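Local coordinates for probable aminotransferase (Pseudomonas aeruginosa, PDB 5YKR), which is a probable aminotransferase of the class-III family, a pyridoxal-phosphate-dependent protein carrying the cofactor covalently attached, at residues V346-E349 with D350-R353; Q361-A364 with G365-T369; G168-D171 with E172-V175; H403-G407 with L408-C412. One frame throughout, in Å; residues are numbered along the deposited sequence.

Contact 1. Residues V346-E349 with D350-R353; sequences VMTE and DAYR
The carbonyl oxygens of Thr348 and Glu349 receive the amide N-H groups of Tyr352 and Arg353, and this first turn of helix 349-372 is entered through an inverse gamma turn centred on Met347. Thr348 holds the N-cap position: with OG1 placed between its own N and carbonyl carbon (chi1 65°), OG1 accepts from Ala351 N at 3.1 Å. The methyl of Ala351 packs against the preceding loop, its CB 3.2 Å from Val346 O. Tyr352 lays the edge of its ring against the cap, CD1 standing 3.3 Å from Thr348 O, close to the ring plane. Met347 runs alongside the ring in the same direction, its CE 3.8 Å from Tyr352 OH, while that hydroxyl is hydrogen-bonded to Ile264 O. On the outer side Arg353 bends at chi3 and turns the end of its guanidinium back onto Asp350 OD1, which takes both NH1 at 2.8 Å and NH2 at 3.1 Å. NH2 comes nearly along the C-O bond, whereas NH1 comes from 44° above the carboxylate plane. Arg353 NH2 also forms a salt bridge with Glu349 OE2 at 3.3 Å, in the guanidinium plane but with the two flat groups turned 75° apart. Two acids thus share one arginine, probably easing the repulsion between neighbouring carboxylates. A threonine N-cap followed by an acidic first turn is a classic helix start, here following the loop after helix 333-346.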
loop_
_atom_site.group_PDB
_atom_site.type_symbol
_atom_site.label_atom_id
_atom_site.label_comp_id
_atom_site.label_asym_id
_atom_site.label_seq_id
_atom_site.Cartn_x
_atom_site.Cartn_y
_atom_site.Cartn_z
ATOM N N VAL A 346 14.430 1.031 18.931
ATOM C CA VAL A 346 13.200 1.630 19.446
ATOM C C VAL A 346 12.315 0.642 20.212
ATOM O O VAL A 346 11.875 0.922 21.296
ATOM C CB VAL A 346 12.416 2.306 18.298
ATOM C CG1 VAL A 346 11.109 2.893 18.780
ATOM C CG2 VAL A 346 13.262 3.393 17.658
ATOM N N MET A 347 12.013 -0.506 19.610
ATOM C CA MET A 347 11.073 -1.498 20.155
ATOM C C MET A 347 11.781 -2.420 21.126
ATOM O O MET A 347 11.898 -3.628 20.898
ATOM C CB MET A 347 10.458 -2.284 18.993
ATOM C CG MET A 347 9.557 -1.457 18.157
ATOM S SD MET A 347 8.780 -2.313 16.801
ATOM C CE MET A 347 7.875 -3.589 17.622
ATOM N N THR A 348 12.274 -1.821 22.205
ATOM C CA THR A 348 13.067 -2.512 23.200
ATOM C C THR A 348 12.264 -2.802 24.467
ATOM O O THR A 348 11.217 -2.234 24.716
ATOM C CB THR A 348 14.289 -1.670 23.601
ATOM O OG1 THR A 348 13.815 -0.474 24.249
ATOM C CG2 THR A 348 15.111 -1.353 22.382
ATOM N N GLU A 349 12.818 -3.688 25.292
ATOM C CA GLU A 349 12.187 -4.007 26.585
ATOM C C GLU A 349 12.087 -2.730 27.425
ATOM O O GLU A 349 11.080 -2.510 28.087
ATOM C CB GLU A 349 13.016 -5.064 27.358
ATOM C CG GLU A 349 12.489 -5.416 28.748
ATOM C CD GLU A 349 13.285 -6.567 29.386
ATOM O OE1 GLU A 349 12.958 -7.713 29.014
ATOM O OE2 GLU A 349 14.237 -6.364 30.217
ATOM N N ASP A 350 13.121 -1.886 27.416
ATOM C CA ASP A 350 13.085 -0.664 28.222
ATOM C C ASP A 350 11.997 0.305 27.749
ATOM O O ASP A 350 11.315 0.959 28.546
ATOM C CB ASP A 350 14.441 0.075 28.195
ATOM C CG ASP A 350 15.544 -0.596 28.982
ATOM O OD1 ASP A 350 15.298 -1.495 29.792
ATOM O OD2 ASP A 350 16.737 -0.181 28.813
ATOM N N ALA A 351 11.847 0.396 26.430
ATOM C CA ALA A 351 10.823 1.277 25.850
ATOM C C ALA A 351 9.436 0.813 26.320
ATOM O O ALA A 351 8.603 1.614 26.758
ATOM C CB ALA A 351 10.907 1.283 24.343
ATOM N N TYR A 352 9.203 -0.493 26.180
ATOM C CA TYR A 352 7.908 -1.023 26.568
ATOM C C TYR A 352 7.664 -0.876 28.080
ATOM O O TYR A 352 6.556 -0.626 28.504
ATOM C CB TYR A 352 7.722 -2.438 26.089
ATOM C CG TYR A 352 7.233 -2.563 24.655
ATOM C CD1 TYR A 352 8.124 -2.667 23.584
ATOM C CD2 TYR A 352 5.885 -2.662 24.379
ATOM C CE1 TYR A 352 7.671 -2.845 22.279
ATOM C CE2 TYR A 352 5.429 -2.790 23.080
ATOM C CZ TYR A 352 6.306 -2.901 22.043
ATOM O OH TYR A 352 5.829 -3.118 20.771
ATOM N N ARG A 353 8.691 -1.049 28.892
ATOM C CA ARG A 353 8.528 -0.886 30.321
ATOM C C ARG A 353 7.977 0.490 30.646
ATOM O O ARG A 353 7.038 0.642 31.452
ATOM C CB ARG A 353 9.829 -1.150 31.054
ATOM C CG ARG A 353 9.663 -1.103 32.570
ATOM C CD ARG A 353 10.961 -1.476 33.337
ATOM N NE ARG A 353 11.748 -2.555 32.713
ATOM C CZ ARG A 353 12.851 -2.367 31.963
ATOM N NH1 ARG A 353 13.418 -1.160 31.827
ATOM N NH2 ARG A 353 13.426 -3.404 31.400
#

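Contact 2. Residues Q361-A364 with G365-T369; sequences QLEA and GVRAT
Leu362 and Val366, one turn apart on helix 349-372, lie side by side and point the same way, with Leu362 CD2 4.0 Å from Val366 CG2. This is the packed side of the turn: Val366 CG2 also comes within 3.4 Å of Leu362 O, and the two side chains press on strand 385-389, Leu362 touching helix 439-456 as well. On another side run Glu363 and Arg367, parallel in course, both chains starting anti to their backbone N (chi1 176° and -168°). The arginine then bends at chi3 and brings NH2 to Glu363 OE2 at 2.8 Å. The oxygen sits in the guanidinium plane but is met on its anti side, somewhat out of the carboxylate plane, with the planes 73° apart; NH1 adds a weak bond to the same oxygen at 3.4 Å. Glu363 OE1 is taken by Arg381 in a second salt bridge, and Arg367 NH2 also reaches Val379 O, so the pair ties the helix to strand 378-382. Ala364 and Ala368 make the loose, solvent-exposed side, joined by little more than Ala368 N to Ala364 O at 3.0 Å. Such an i to i+4 salt bridge beside an apolar stripe is typical of an amphipathic helix lying against a sheet.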
loop_
_atom_site.group_PDB
_atom_site.type_symbol
_atom_site.label_atom_id
_atom_site.label_comp_id
_atom_site.label_asym_id
_atom_site.label_seq_id
_atom_site.Cartn_x
_atom_site.Cartn_y
_atom_site.Cartn_z
ATOM N N GLN A 361 -0.905 3.973 34.486
ATOM C CA GLN A 361 -1.303 5.185 35.200
ATOM C C GLN A 361 -2.575 5.769 34.545
ATOM O O GLN A 361 -3.510 6.175 35.203
ATOM C CB GLN A 361 -0.144 6.200 35.204
ATOM C CG GLN A 361 -0.419 7.581 35.853
ATOM C CD GLN A 361 0.620 8.661 35.480
ATOM O OE1 GLN A 361 1.687 8.338 34.944
ATOM N NE2 GLN A 361 0.306 9.943 35.763
ATOM N N LEU A 362 -2.584 5.820 33.213
ATOM C CA LEU A 362 -3.697 6.401 32.472
ATOM C C LEU A 362 -4.970 5.560 32.697
ATOM O O LEU A 362 -6.048 6.113 32.979
ATOM C CB LEU A 362 -3.315 6.521 30.972
ATOM C CG LEU A 362 -4.289 7.333 30.109
ATOM C CD1 LEU A 362 -3.525 7.995 28.950
ATOM C CD2 LEU A 362 -5.432 6.474 29.605
ATOM N N GLU A 363 -4.818 4.237 32.602
ATOM C CA GLU A 363 -5.908 3.294 32.837
ATOM C C GLU A 363 -6.493 3.470 34.251
ATOM O O GLU A 363 -7.696 3.579 34.420
ATOM C CB GLU A 363 -5.393 1.863 32.686
ATOM C CG GLU A 363 -6.430 0.785 33.017
ATOM C CD GLU A 363 -5.804 -0.590 33.221
ATOM O OE1 GLU A 363 -4.552 -0.710 33.308
ATOM O OE2 GLU A 363 -6.583 -1.558 33.260
ATOM N N ALA A 364 -5.630 3.507 35.246
ATOM C CA ALA A 364 -6.076 3.648 36.644
ATOM C C ALA A 364 -6.858 4.947 36.839
ATOM O O ALA A 364 -7.884 4.957 37.542
ATOM C CB ALA A 364 -4.881 3.560 37.573
ATOM N N GLY A 365 -6.390 6.035 36.228
ATOM C CA GLY A 365 -7.093 7.309 36.301
ATOM C C GLY A 365 -8.489 7.269 35.657
ATOM O O GLY A 365 -9.456 7.722 36.239
ATOM N N VAL A 366 -8.567 6.717 34.448
ATOM C CA VAL A 366 -9.864 6.565 33.800
ATOM C C VAL A 366 -10.798 5.744 34.700
ATOM O O VAL A 366 -11.960 6.093 34.932
ATOM C CB VAL A 366 -9.727 5.960 32.402
ATOM C CG1 VAL A 366 -11.092 5.670 31.792
ATOM C CG2 VAL A 366 -9.000 6.918 31.466
ATOM N N ARG A 367 -10.298 4.629 35.186
ATOM C CA ARG A 367 -11.145 3.735 35.982
ATOM C C ARG A 367 -11.670 4.441 37.232
ATOM O O ARG A 367 -12.850 4.313 37.559
ATOM C CB ARG A 367 -10.436 2.426 36.352
ATOM C CG ARG A 367 -11.433 1.417 36.912
ATOM C CD ARG A 367 -10.843 0.036 37.062
ATOM N NE ARG A 367 -10.568 -0.599 35.764
ATOM C CZ ARG A 367 -9.362 -0.935 35.316
ATOM N NH1 ARG A 367 -8.287 -0.747 36.063
ATOM N NH2 ARG A 367 -9.245 -1.446 34.116
ATOM N N ALA A 368 -10.809 5.216 37.889
ATOM C CA ALA A 368 -11.228 5.952 39.079
ATOM C C ALA A 368 -12.328 6.946 38.750
ATOM O O ALA A 368 -13.284 7.085 39.490
ATOM C CB ALA A 368 -10.040 6.624 39.712
ATOM N N THR A 369 -12.218 7.618 37.624
ATOM C CA THR A 369 -13.259 8.578 37.173
ATOM C C THR A 369 -14.588 7.873 36.873
ATOM O O THR A 369 -15.624 8.330 37.299
ATOM C CB THR A 369 -12.748 9.352 35.944
ATOM O OG1 THR A 369 -11.739 10.272 36.375
ATOM C CG2 THR A 369 -13.837 10.080 35.224
#

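Contact 3. Residues G168-D171 with E172-V175; sequences GSVD and ESQV
Val170 O takes two bonds from Ser173, one from the backbone N at 3.0 Å and a shorter one from OG at 2.7 Å. The hydroxyl lies in the carbonyl plane on a lone pair, while the N-H arrives from above that plane. Ser173 can do this because its chi1 of 71° folds OG back over the turn. Its OG also accepts from a water that donates to Gly168 O, so that this water bridges Gly168 O and Ser173 OG. The backbone is a short 3-10 turn, 171-173, flanked by inverse gamma turns centred on Ser169 and Gln174; it lies in the loop that leads from strand 158-162, in the large seven-stranded sheet, to strand 175-177. Gln174 doubles back across this loop. Its CB lies near Asp171 O, a doubtful contact because that oxygen is less surely placed; CG comes within 3.5 Å of Val170 O, with CD a little farther from the same oxygen. Beyond a bend at chi2 (-77°) the two ends of the amide part: Gln174 OE1 is hydrogen-bonded to Arg186 NE, and Gln174 NE2 donates at 2.9 Å to a second water. That water in turn donates at 2.7 Å to Asp171 OD1, so the polar ends of the two side chains are linked through water rather than directly. Asp171 OD1 is also salt-bridged to Arg148 of the second subunit, and Arg144 of that subunit bonds to Ser169 O. Glu172 bends at chi2 and crosses Val170, its OE1 3.6 Å from Val170 CG1, while OE2 pairs with Arg151 of helix 139-154.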
loop_
_atom_site.group_PDB
_atom_site.type_symbol
_atom_site.label_atom_id
_atom_site.label_comp_id
_atom_site.label_asym_id
_atom_site.label_seq_id
_atom_site.Cartn_x
_atom_site.Cartn_y
_atom_site.Cartn_z
ATOM N N GLY A 168 -8.115 -3.696 7.737
ATOM C CA GLY A 168 -7.827 -2.825 6.606
ATOM C C GLY A 168 -8.833 -2.961 5.477
ATOM O O GLY A 168 -9.925 -3.512 5.673
ATOM N N SER A 169 -8.419 -2.525 4.289
ATOM C CA SER A 169 -9.309 -2.541 3.113
ATOM C C SER A 169 -9.241 -3.895 2.440
ATOM O O SER A 169 -8.919 -4.022 1.244
ATOM C CB SER A 169 -9.038 -1.351 2.204
ATOM O OG SER A 169 -7.688 -1.279 1.769
ATOM N N VAL A 170 -9.595 -4.908 3.225
ATOM C CA VAL A 170 -9.624 -6.328 2.812
ATOM C C VAL A 170 -11.113 -6.592 2.549
ATOM O O VAL A 170 -11.906 -6.729 3.504
ATOM C CB VAL A 170 -9.080 -7.276 3.895
ATOM C CG1 VAL A 170 -9.201 -8.720 3.457
ATOM C CG2 VAL A 170 -7.637 -6.930 4.250
ATOM N N ASP A 171 -11.538 -6.598 1.287
ATOM C CA ASP A 171 -12.992 -6.580 0.994
ATOM C C ASP A 171 -13.708 -7.776 1.573
ATOM O O ASP A 171 -14.828 -7.623 2.071
ATOM C CB ASP A 171 -13.190 -6.545 -0.524
ATOM C CG ASP A 171 -12.770 -5.221 -1.189
ATOM O OD1 ASP A 171 -12.471 -4.217 -0.522
ATOM O OD2 ASP A 171 -12.803 -5.170 -2.453
ATOM N N GLU A 172 -13.077 -8.952 1.584
ATOM C CA GLU A 172 -13.715 -10.170 2.117
ATOM C C GLU A 172 -14.051 -10.065 3.602
ATOM O O GLU A 172 -14.899 -10.817 4.089
ATOM C CB GLU A 172 -12.849 -11.427 1.963
ATOM C CG GLU A 172 -12.332 -11.740 0.629
ATOM C CD GLU A 172 -10.921 -11.231 0.520
ATOM O OE1 GLU A 172 -10.809 -9.983 0.541
ATOM O OE2 GLU A 172 -9.965 -12.046 0.432
ATOM N N SER A 173 -13.376 -9.161 4.321
ATOM C CA SER A 173 -13.639 -9.002 5.741
ATOM C C SER A 173 -14.761 -8.041 6.078
ATOM O O SER A 173 -15.141 -7.926 7.247
ATOM C CB SER A 173 -12.365 -8.484 6.476
ATOM O OG SER A 173 -12.063 -7.115 6.161
ATOM N N GLN A 174 -15.276 -7.329 5.068
ATOM C CA GLN A 174 -16.189 -6.184 5.271
ATOM C C GLN A 174 -17.642 -6.692 5.365
ATOM O O GLN A 174 -18.493 -6.375 4.541
ATOM C CB GLN A 174 -16.054 -5.154 4.175
ATOM C CG GLN A 174 -14.635 -4.641 3.928
ATOM C CD GLN A 174 -14.112 -3.638 4.916
ATOM O OE1 GLN A 174 -14.718 -3.426 5.998
ATOM N NE2 GLN A 174 -12.992 -2.971 4.564
ATOM N N VAL A 175 -17.900 -7.425 6.450
ATOM C CA VAL A 175 -19.184 -8.072 6.714
ATOM C C VAL A 175 -19.565 -7.832 8.166
ATOM O O VAL A 175 -18.705 -7.529 9.001
ATOM C CB VAL A 175 -19.189 -9.578 6.411
ATOM C CG1 VAL A 175 -19.087 -9.826 4.908
ATOM C CG2 VAL A 175 -18.092 -10.283 7.167
HETATM O O HOH W 1 -11.339 -4.910 7.595
HETATM O O HOH W 2 -12.210 -2.856 1.815
#

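Contact 4. Residues H403-G407 with L408-C412; sequences HARNG and LIEAC
Glu410 OE2 is gripped from opposite faces of its carboxylate by Arg405 NE at 2.8 Å and by Asn406 N at 2.9 Å, with Asn429 ND2 as a weak third donor. The setting is the N-capped start of helix 407-418, where a residue of the first turn reaches back over the cap to the chain before it. Arg405 completes a side-on, two-pronged salt bridge with NH2 on Glu410 OE1 at 3.0 Å. Both oxygens lie close to the guanidinium plane, yet the two flat groups are turned 44° apart and their side chains cross at about a right angle. Bends at chi2 and chi3 wrap Arg405 round to this position, and NH2 has a second acceptor in Phe427 O. Having two arginine nitrogens and an amide around it probably favours the ionised form of this buried glutamate. Asn406 is the N-cap itself: OD1 accepts from Ile409 N at 2.9 Å, the N-H pointing almost straight at it (169°) and lying in the plane of the amide carbonyl. The side chains of Asn406 and Ile409 cross at about a right angle, Ile409 CG1 lying 3.5 Å from Asn406 OD1. Since Asn406 gives its N-H to Glu410 and takes the N-H of Glu410 on its O at 3.0 Å, the two residues are doubly joined. Leu408 and Ala411 face helix 9-26, and Ala411 also packs on Gly317 of the second subunit. The fit is close at the glutamate, whose CG stands 3.0 Å from Asn406 O.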
loop_
_atom_site.group_PDB
_atom_site.type_symbol
_atom_site.label_atom_id
_atom_site.label_comp_id
_atom_site.label_asym_id
_atom_site.label_seq_id
_atom_site.Cartn_x
_atom_site.Cartn_y
_atom_site.Cartn_z
ATOM N N HIS A 403 -22.541 -2.086 20.193
ATOM C CA HIS A 403 -23.654 -1.299 20.793
ATOM C C HIS A 403 -23.209 -0.251 21.790
ATOM O O HIS A 403 -23.982 0.691 22.124
ATOM C CB HIS A 403 -24.610 -2.218 21.522
ATOM C CG HIS A 403 -25.311 -3.158 20.615
ATOM N ND1 HIS A 403 -26.352 -2.743 19.807
ATOM C CD2 HIS A 403 -25.172 -4.489 20.402
ATOM C CE1 HIS A 403 -26.793 -3.776 19.102
ATOM N NE2 HIS A 403 -26.119 -4.851 19.468
ATOM N N ALA A 404 -21.988 -0.391 22.269
ATOM C CA ALA A 404 -21.411 0.503 23.302
ATOM C C ALA A 404 -20.535 1.645 22.767
ATOM O O ALA A 404 -19.604 2.136 23.486
ATOM C CB ALA A 404 -20.615 -0.365 24.233
ATOM N N ARG A 405 -20.829 2.015 21.517
ATOM C CA ARG A 405 -20.196 3.091 20.789
ATOM C C ARG A 405 -21.292 4.140 20.469
ATOM O O ARG A 405 -22.455 3.802 20.305
ATOM C CB ARG A 405 -19.464 2.534 19.515
ATOM C CG ARG A 405 -18.290 1.544 19.818
ATOM C CD ARG A 405 -17.045 2.182 20.488
ATOM N NE ARG A 405 -16.540 3.262 19.663
ATOM C CZ ARG A 405 -15.564 3.151 18.750
ATOM N NH1 ARG A 405 -14.877 1.987 18.584
ATOM N NH2 ARG A 405 -15.224 4.214 18.027
ATOM N N ASN A 406 -20.919 5.419 20.414
ATOM C CA ASN A 406 -21.833 6.513 20.141
ATOM C C ASN A 406 -21.081 7.688 19.580
ATOM O O ASN A 406 -20.182 8.228 20.248
ATOM C CB ASN A 406 -22.598 6.935 21.397
ATOM C CG ASN A 406 -23.607 8.038 21.113
ATOM O OD1 ASN A 406 -23.311 9.262 21.189
ATOM N ND2 ASN A 406 -24.809 7.606 20.678
ATOM N N GLY A 407 -21.447 8.100 18.360
ATOM C CA GLY A 407 -20.724 9.125 17.647
ATOM C C GLY A 407 -20.668 10.475 18.349
ATOM O O GLY A 407 -19.620 11.160 18.379
ATOM N N LEU A 408 -21.802 10.873 18.906
ATOM C CA LEU A 408 -21.924 12.176 19.521
ATOM C C LEU A 408 -21.114 12.285 20.828
ATOM O O LEU A 408 -20.372 13.254 21.021
ATOM C CB LEU A 408 -23.386 12.529 19.776
ATOM C CG LEU A 408 -23.617 13.827 20.557
ATOM C CD1 LEU A 408 -23.045 15.037 19.850
ATOM C CD2 LEU A 408 -25.084 14.076 20.840
ATOM N N ILE A 409 -21.240 11.287 21.701
ATOM C CA ILE A 409 -20.501 11.306 22.962
ATOM C C ILE A 409 -19.001 11.252 22.647
ATOM O O ILE A 409 -18.203 12.033 23.196
ATOM C CB ILE A 409 -20.905 10.162 23.901
ATOM C CG1 ILE A 409 -22.374 10.329 24.338
ATOM C CG2 ILE A 409 -19.946 10.094 25.075
ATOM C CD1 ILE A 409 -22.955 9.068 24.971
ATOM N N GLU A 410 -18.620 10.358 21.731
ATOM C CA GLU A 410 -17.221 10.259 21.323
ATOM C C GLU A 410 -16.645 11.565 20.776
ATOM O O GLU A 410 -15.577 12.014 21.195
ATOM C CB GLU A 410 -17.052 9.126 20.330
ATOM C CG GLU A 410 -17.268 7.763 20.956
ATOM C CD GLU A 410 -17.348 6.622 19.941
ATOM O OE1 GLU A 410 -16.725 6.698 18.868
ATOM O OE2 GLU A 410 -17.991 5.605 20.294
ATOM N N ALA A 411 -17.387 12.219 19.882
ATOM C CA ALA A 411 -16.937 13.480 19.325
ATOM C C ALA A 411 -16.790 14.553 20.403
ATOM O O ALA A 411 -15.825 15.300 20.414
ATOM C CB ALA A 411 -17.868 13.940 18.219
ATOM N N CYS A 412 -17.761 14.627 21.306
ATOM C CA CYS A 412 -17.690 15.604 22.369
ATOM C C CYS A 412 -16.486 15.431 23.289
ATOM O O CYS A 412 -15.795 16.398 23.568
ATOM C CB CYS A 412 -18.977 15.585 23.159
ATOM S SG CYS A 412 -19.144 16.915 24.375
#

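In the fold
From the N terminus contact 3 comes first, closing a small turn between strands 158-162 and 175-177 beside the second subunit. Contact 1 follows where the loop after helix 333-346 enters helix 349-372, and contact 2 lies further along that same helix, their centres about 23 Å apart. Contact 4 is last, opening helix 407-418 about 19 Å between centres from contact 2. Each is local and all run in series, so none nests within or crosses another. Contacts 1 and 3 sit on opposite sides of the chain's centre. Contact 2 joins its helix to strands 378-382 and 385-389, contact 4 faces helix 9-26, and contacts 3 and 4 both meet the second subunit.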